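Local coordinates for protein probable benzoylformate decarboxylase (Rhodococcus jostii, PDB 7ORX) that belongs to the thiamine diphosphate-dependent enzyme family and binds thiamine diphosphate and a sodium ion in a four-chain assembly, at residues L20-G25 with D58-V63; G415-L418 with R423-I426; S36-P39 with R43-L46. All blocks are in the same frame, centred on the assembly; numbering follows the deposited sequence.

Interaction 1: L20-G25 with D58-V63; sequences LTTVFG and DGYSLV
Phe-24, on the strand 22-25, and Tyr-60, on the helix 50-64, carry most of this contact. The leading atom of the phenylalanine is CZ, which comes within 3.5 Å of Tyr-60 CG and equally near Tyr-60 CB, so it meets the root of the tyrosine side chain and not its hydroxyl end. The two rings have centroids 5.3 Å apart and planes at 58°, so they are inclined to each other. Round the phenylalanine ring, Tyr-60 CD2 and CG lie at the edge, near its plane.

The far end of the tyrosine belongs to Thr-22. Its methyl CG2 lies over one face of the tyrosine ring, 4.2 Å from its plane and nearer the hydroxyl end than the middle, while Thr-22 OG1 is 3.6 Å from Tyr-60 OH, too far for a hydrogen bond. Tyr-60 reaches both strand residues because its CG stands anti to the backbone N (chi1 -173°), which extends the ring from the helix across to the strand. Thr-22 and Phe-24, two residues apart on the same strand, present their side chains to the same helix.

Further out, Phe-24 also packs on Val-53, Met-56 and Ala-57 of this helix, and Leu-418 of helix 409-418 touches both aromatic rings. Backbone hydrogen bonds between Val-23 and both Arg-43 and Val-45, and between Phe-24 and both Leu-69 and Asn-71, fix the strand between its two neighbours in the parallel sheet.

With no hydrogen bond crossing between the two segments and 134 Å² buried between them, their attachment is probably mainly dispersion and shape: the phenylalanine tip against the root of the tyrosine, and the threonine beside its hydroxyl end.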
loop_
_atom_site.group_PDB
_atom_site.type_symbol
_atom_site.label_atom_id
_atom_site.label_comp_id
_atom_site.label_asym_id
_atom_site.label_seq_id
_atom_site.Cartn_x
_atom_site.Cartn_y
_atom_site.Cartn_z
ATOM N N LEU C 20 17.063 -23.652 -9.221
ATOM C CA LEU C 20 17.594 -22.496 -8.423
ATOM C C LEU C 20 18.694 -22.946 -7.455
ATOM O O LEU C 20 18.572 -22.656 -6.242
ATOM C CB LEU C 20 16.489 -21.812 -7.618
ATOM C CG LEU C 20 15.621 -20.827 -8.393
ATOM C CD1 LEU C 20 14.761 -21.567 -9.404
ATOM C CD2 LEU C 20 14.722 -20.065 -7.439
ATOM N N THR C 21 19.776 -23.520 -7.984
ATOM C CA THR C 21 20.916 -24.047 -7.201
ATOM C C THR C 21 22.042 -23.008 -7.051
ATOM O O THR C 21 23.021 -23.324 -6.377
ATOM C CB THR C 21 21.410 -25.325 -7.862
ATOM O OG1 THR C 21 21.465 -25.042 -9.254
ATOM C CG2 THR C 21 20.478 -26.480 -7.615
ATOM N N THR C 22 21.876 -21.804 -7.592
ATOM C CA THR C 22 22.820 -20.691 -7.412
ATOM C C THR C 22 22.134 -19.588 -6.625
ATOM O O THR C 22 21.110 -19.101 -7.068
ATOM C CB THR C 22 23.311 -20.205 -8.773
ATOM O OG1 THR C 22 23.798 -21.358 -9.446
ATOM C CG2 THR C 22 24.384 -19.150 -8.669
ATOM N N VAL C 23 22.678 -19.220 -5.489
ATOM C CA VAL C 23 22.015 -18.279 -4.546
ATOM C C VAL C 23 22.910 -17.029 -4.369
ATOM O O VAL C 23 24.091 -17.182 -3.996
ATOM C CB VAL C 23 21.769 -19.008 -3.218
ATOM C CG1 VAL C 23 21.070 -18.132 -2.202
ATOM C CG2 VAL C 23 21.020 -20.275 -3.451
ATOM N N PHE C 24 22.396 -15.842 -4.631
ATOM C CA PHE C 24 23.148 -14.580 -4.465
ATOM C C PHE C 24 22.715 -13.982 -3.132
ATOM O O PHE C 24 21.521 -13.999 -2.905
ATOM C CB PHE C 24 22.872 -13.697 -5.676
ATOM C CG PHE C 24 23.339 -14.288 -6.988
ATOM C CD1 PHE C 24 22.558 -15.195 -7.694
ATOM C CD2 PHE C 24 24.574 -13.952 -7.509
ATOM C CE1 PHE C 24 22.996 -15.711 -8.905
ATOM C CE2 PHE C 24 25.002 -14.479 -8.716
ATOM C CZ PHE C 24 24.211 -15.358 -9.415
ATOM N N GLY C 25 23.613 -13.535 -2.261
ATOM C CA GLY C 25 23.200 -13.145 -0.909
ATOM C C GLY C 25 24.148 -12.140 -0.275
ATOM O O GLY C 25 25.315 -12.029 -0.689
ATOM N N ASP C 58 20.603 -10.401 -11.318
ATOM C CA ASP C 58 19.874 -9.931 -12.525
ATOM C C ASP C 58 20.693 -10.347 -13.754
ATOM O O ASP C 58 20.135 -10.978 -14.667
ATOM C CB ASP C 58 19.594 -8.425 -12.448
ATOM C CG ASP C 58 18.442 -7.948 -13.343
ATOM O OD1 ASP C 58 17.705 -8.818 -13.860
ATOM O OD2 ASP C 58 18.280 -6.696 -13.556
ATOM N N GLY C 59 21.988 -10.025 -13.768
ATOM C CA GLY C 59 22.839 -10.379 -14.906
ATOM C C GLY C 59 22.828 -11.875 -15.133
ATOM O O GLY C 59 22.741 -12.328 -16.286
ATOM N N TYR C 60 22.931 -12.631 -14.057
ATOM C CA TYR C 60 22.972 -14.109 -14.137
ATOM C C TYR C 60 21.668 -14.594 -14.800
ATOM O O TYR C 60 21.672 -15.443 -15.699
ATOM C CB TYR C 60 23.173 -14.689 -12.739
ATOM C CG TYR C 60 23.384 -16.170 -12.755
ATOM C CD1 TYR C 60 22.309 -17.031 -12.686
ATOM C CD2 TYR C 60 24.657 -16.705 -12.853
ATOM C CE1 TYR C 60 22.488 -18.395 -12.737
ATOM C CE2 TYR C 60 24.848 -18.072 -12.901
ATOM C CZ TYR C 60 23.755 -18.924 -12.815
ATOM O OH TYR C 60 23.935 -20.268 -12.842
ATOM N N SER C 61 20.564 -13.994 -14.387
ATOM C CA SER C 61 19.228 -14.328 -14.887
ATOM C C SER C 61 19.078 -13.985 -16.370
ATOM O O SER C 61 18.489 -14.757 -17.117
ATOM C CB SER C 61 18.206 -13.643 -14.067
ATOM O OG SER C 61 16.972 -13.630 -14.774
ATOM N N LEU C 62 19.556 -12.828 -16.780
ATOM C CA LEU C 62 19.378 -12.337 -18.168
ATOM C C LEU C 62 20.091 -13.273 -19.141
ATOM O O LEU C 62 19.572 -13.534 -20.227
ATOM C CB LEU C 62 19.927 -10.912 -18.269
ATOM C CG LEU C 62 19.035 -9.858 -17.631
ATOM C CD1 LEU C 62 19.796 -8.578 -17.325
ATOM C CD2 LEU C 62 17.883 -9.564 -18.541
ATOM N N VAL C 63 21.241 -13.790 -18.760
ATOM C CA VAL C 63 22.007 -14.636 -19.696
ATOM C C VAL C 63 21.316 -15.987 -19.814
ATOM O O VAL C 63 21.176 -16.453 -20.961
ATOM C CB VAL C 63 23.462 -14.762 -19.254
ATOM C CG1 VAL C 63 24.169 -15.821 -20.080
ATOM C CG2 VAL C 63 24.187 -13.421 -19.307
#

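Interaction 2: G415-L418 with R423-I426; sequences GAQL and RQVI
Gln-417, near the C-terminal end of helix 409-418, and Val-425, at the start of strand 425-430, have the most surface buried here. The glutamine amide uses both its oxygen and its nitrogen on the backbone entering the strand. Val-425 N donates to Gln-417 OE1 at 2.8 Å with an N-H...O angle of 166°, although the donor lies above the carbonyl plane. Through its nitrogen, Gln-417 NE2 donates to Arg-423 O at 3.0 Å, and this acceptor is almost in the plane of the amide. Bonds through both the oxygen and the nitrogen of one amide fix its rotation and satisfy polar groups of a buried side chain. Its bend at chi2 (63°), after a CG placed anti to the backbone N, turns the amide toward the strand.

Val-425 answers with one methyl, CG2, which lies against the helix backbone, 3.6 Å from Gln-417 CA, and 3.9 Å from Ala-416 CB, so an apolar patch adjoins the polar pair. Gln-424 brings its NE2 to 3.0 Å from Gln-417 OE1, but the angle is too poor for a hydrogen bond; the two amide planes are 84° apart. That NE2 donates instead to Val-425 O, also at 3.0 Å, and to Pro-450 O.

The helix and strand are consecutive elements of the C-terminal thiamine diphosphate-binding domain, joined by a short connection that the glutamine spans by bonding to backbone on its far side. Arg-423 turns its guanidinium away to Asp-372 O and Gln-395 O. Strand 425-430 runs parallel between strands 374-378 and 452-457, while Ala-416 and Leu-418 meet Val-63 and Tyr-60 of helix 50-64 in the N-terminal domain.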
loop_
_atom_site.group_PDB
_atom_site.type_symbol
_atom_site.label_atom_id
_atom_site.label_comp_id
_atom_site.label_asym_id
_atom_site.label_seq_id
_atom_site.Cartn_x
_atom_site.Cartn_y
_atom_site.Cartn_z
ATOM N N GLY C 415 27.798 -11.030 -12.808
ATOM C CA GLY C 415 26.803 -12.106 -12.803
ATOM C C GLY C 415 26.693 -12.766 -14.159
ATOM O O GLY C 415 26.623 -13.976 -14.219
ATOM N N ALA C 416 26.678 -11.980 -15.219
ATOM C CA ALA C 416 26.567 -12.465 -16.612
ATOM C C ALA C 416 27.749 -13.397 -16.899
ATOM O O ALA C 416 27.588 -14.409 -17.596
ATOM C CB ALA C 416 26.571 -11.281 -17.563
ATOM N N GLN C 417 28.909 -13.036 -16.386
ATOM C CA GLN C 417 30.128 -13.804 -16.677
ATOM C C GLN C 417 30.024 -15.146 -15.970
ATOM O O GLN C 417 30.247 -16.160 -16.635
ATOM C CB GLN C 417 31.393 -13.067 -16.261
ATOM C CG GLN C 417 32.637 -13.821 -16.685
ATOM C CD GLN C 417 32.733 -13.949 -18.185
ATOM O OE1 GLN C 417 33.294 -13.083 -18.845
ATOM N NE2 GLN C 417 32.170 -15.020 -18.717
ATOM N N LEU C 418 29.634 -15.145 -14.702
ATOM C CA LEU C 418 29.401 -16.380 -13.900
ATOM C C LEU C 418 28.461 -17.341 -14.636
ATOM O O LEU C 418 28.613 -18.534 -14.504
ATOM C CB LEU C 418 28.825 -15.969 -12.547
ATOM C CG LEU C 418 28.609 -17.118 -11.583
ATOM C CD1 LEU C 418 29.909 -17.867 -11.331
ATOM C CD2 LEU C 418 27.968 -16.634 -10.292
ATOM N N ARG C 423 31.790 -17.560 -23.132
ATOM C CA ARG C 423 31.664 -16.259 -23.800
ATOM C C ARG C 423 32.255 -15.219 -22.875
ATOM O O ARG C 423 32.009 -15.260 -21.674
ATOM C CB ARG C 423 30.215 -15.917 -24.132
ATOM C CG ARG C 423 29.555 -16.859 -25.135
ATOM C CD ARG C 423 28.095 -16.481 -25.320
ATOM N NE ARG C 423 28.028 -15.207 -26.005
ATOM C CZ ARG C 423 26.919 -14.553 -26.328
ATOM N NH1 ARG C 423 25.743 -15.065 -26.054
ATOM N NH2 ARG C 423 26.988 -13.391 -26.969
ATOM N N GLN C 424 33.045 -14.321 -23.455
ATOM C CA GLN C 424 33.683 -13.239 -22.682
ATOM C C GLN C 424 32.655 -12.141 -22.445
ATOM O O GLN C 424 32.118 -11.634 -23.417
ATOM C CB GLN C 424 34.884 -12.668 -23.423
ATOM C CG GLN C 424 35.560 -11.562 -22.635
ATOM C CD GLN C 424 36.175 -12.083 -21.357
ATOM O OE1 GLN C 424 37.186 -12.778 -21.390
ATOM N NE2 GLN C 424 35.584 -11.711 -20.229
ATOM N N VAL C 425 32.391 -11.803 -21.194
ATOM C CA VAL C 425 31.615 -10.586 -20.850
ATOM C C VAL C 425 32.592 -9.412 -20.762
ATOM O O VAL C 425 33.597 -9.514 -20.028
ATOM C CB VAL C 425 30.827 -10.765 -19.551
ATOM C CG1 VAL C 425 30.175 -9.468 -19.129
ATOM C CG2 VAL C 425 29.783 -11.850 -19.702
ATOM N N ILE C 426 32.265 -8.327 -21.450
ATOM C CA ILE C 426 32.990 -7.039 -21.364
ATOM C C ILE C 426 32.041 -5.998 -20.798
ATOM O O ILE C 426 31.044 -5.725 -21.431
ATOM C CB ILE C 426 33.519 -6.660 -22.756
ATOM C CG1 ILE C 426 34.327 -7.816 -23.343
ATOM C CG2 ILE C 426 34.331 -5.392 -22.682
ATOM C CD1 ILE C 426 34.643 -7.664 -24.803
#

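Interaction 3: S36-P39 with R43-L46; sequences SGMP and RYVL
This contact belongs to the parallel sheet of the N-terminal thiamine diphosphate-binding domain, where the loop that follows helix 32-35 lies against strand 43-46, an outermost strand of the sheet within this chain. Met-38 supplies the loop's side of it. Its CG is anti to the backbone N (chi1 179°) and the chain stays extended beyond that point, carrying the terminal methyl straight to the strand. There it meets main chain as much as side chain, since CE is close to the peptide joining Arg-43 and Tyr-44. The methionine and tyrosine side chains cross at about a right angle. No hydrogen bond links the segments; the contact is van der Waals packing of a methyl on a peptide and a CB.

Backbone hydrogen bonds of Arg-43 and Val-45 tie strand 43-46 to strand 22-25. Tyr-12 of helix 7-17 also touches Met-38, and Pro-477 of the second subunit packs on both Met-38 and Tyr-44, placing the contact at a subunit interface. The methyl CE of Met-38 lies 3.4 Å from Tyr-44 N and 3.7 Å from Tyr-44 CB.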
loop_
_atom_site.group_PDB
_atom_site.type_symbol
_atom_site.label_atom_id
_atom_site.label_comp_id
_atom_site.label_asym_id
_atom_site.label_seq_id
_atom_site.Cartn_x
_atom_site.Cartn_y
_atom_site.Cartn_z
ATOM N N SER C 36 22.024 -22.449 6.786
ATOM C CA SER C 36 22.669 -23.576 7.508
ATOM C C SER C 36 22.279 -24.914 6.860
ATOM O O SER C 36 23.114 -25.827 6.849
ATOM C CB SER C 36 22.366 -23.546 8.991
ATOM O OG SER C 36 20.974 -23.674 9.253
ATOM N N GLY C 37 21.057 -25.008 6.335
ATOM C CA GLY C 37 20.491 -26.237 5.758
ATOM C C GLY C 37 20.784 -26.349 4.278
ATOM O O GLY C 37 20.289 -27.288 3.640
ATOM N N MET C 38 21.562 -25.424 3.731
ATOM C CA MET C 38 21.914 -25.393 2.289
ATOM C C MET C 38 22.699 -26.664 1.949
ATOM O O MET C 38 23.620 -27.032 2.659
ATOM C CB MET C 38 22.769 -24.165 2.027
ATOM C CG MET C 38 23.222 -23.994 0.620
ATOM S SD MET C 38 23.727 -22.237 0.402
ATOM C CE MET C 38 24.201 -22.277 -1.320
ATOM N N PRO C 39 22.315 -27.426 0.907
ATOM C CA PRO C 39 23.102 -28.581 0.459
ATOM C C PRO C 39 24.455 -28.276 -0.207
ATOM O O PRO C 39 24.735 -27.130 -0.439
ATOM C CB PRO C 39 22.200 -29.240 -0.601
ATOM C CG PRO C 39 20.831 -28.698 -0.295
ATOM C CD PRO C 39 21.051 -27.275 0.167
ATOM N N ARG C 43 25.515 -23.406 -4.759
ATOM C CA ARG C 43 26.601 -22.421 -4.584
ATOM C C ARG C 43 26.029 -21.101 -4.107
ATOM O O ARG C 43 25.068 -20.662 -4.670
ATOM C CB ARG C 43 27.474 -22.272 -5.831
ATOM C CG ARG C 43 26.832 -21.853 -7.146
ATOM C CD ARG C 43 27.966 -22.149 -8.141
ATOM N NE ARG C 43 28.121 -21.398 -9.390
ATOM C CZ ARG C 43 27.347 -21.520 -10.459
ATOM N NH1 ARG C 43 26.310 -22.334 -10.445
ATOM N NH2 ARG C 43 27.594 -20.820 -11.544
ATOM N N TYR C 44 26.610 -20.535 -3.058
ATOM C CA TYR C 44 26.242 -19.207 -2.532
ATOM C C TYR C 44 27.235 -18.195 -3.103
ATOM O O TYR C 44 28.459 -18.444 -3.096
ATOM C CB TYR C 44 26.249 -19.242 -1.012
ATOM C CG TYR C 44 25.725 -18.010 -0.329
ATOM C CD1 TYR C 44 24.376 -17.839 -0.065
ATOM C CD2 TYR C 44 26.595 -17.026 0.098
ATOM C CE1 TYR C 44 23.907 -16.722 0.616
ATOM C CE2 TYR C 44 26.148 -15.885 0.749
ATOM C CZ TYR C 44 24.800 -15.747 1.044
ATOM O OH TYR C 44 24.392 -14.610 1.690
ATOM N N VAL C 45 26.739 -17.085 -3.630
ATOM C CA VAL C 45 27.620 -16.018 -4.162
ATOM C C VAL C 45 27.423 -14.771 -3.296
ATOM O O VAL C 45 26.401 -14.141 -3.360
ATOM C CB VAL C 45 27.332 -15.779 -5.649
ATOM C CG1 VAL C 45 28.266 -14.719 -6.169
ATOM C CG2 VAL C 45 27.459 -17.039 -6.489
ATOM N N LEU C 46 28.376 -14.481 -2.444
ATOM C CA LEU C 46 28.284 -13.325 -1.528
ATOM C C LEU C 46 28.601 -12.026 -2.303
ATOM O O LEU C 46 29.558 -12.009 -3.107
ATOM C CB LEU C 46 29.268 -13.590 -0.381
ATOM C CG LEU C 46 29.516 -12.446 0.596
ATOM C CD1 LEU C 46 28.256 -12.114 1.382
ATOM C CD2 LEU C 46 30.651 -12.809 1.541
#

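In the fold
Interactions 1 and 3 share one parallel sheet: strands 22-25 and 43-46 are neighbours, with Val-23 O 2.7 Å from Val-45 N and Val-23 N 2.9 Å from Arg-43 O, both probable hydrogen bonds. Interaction 2 lies in the C-terminal domain, yet its centre is about 12 Å from that of interaction 1, and the two touch where Val-63 CG2 comes 3.6 Å from Ala-416 CB. Leu-418 also reaches interaction 3, its CD2 3.9 Å from Val-45 CG2, although those centres are about 22 Å apart. A bound thiamine diphosphate lies about 9 Å from the side chain of Tyr-44, and one lies about 14 Å from that of Phe-24.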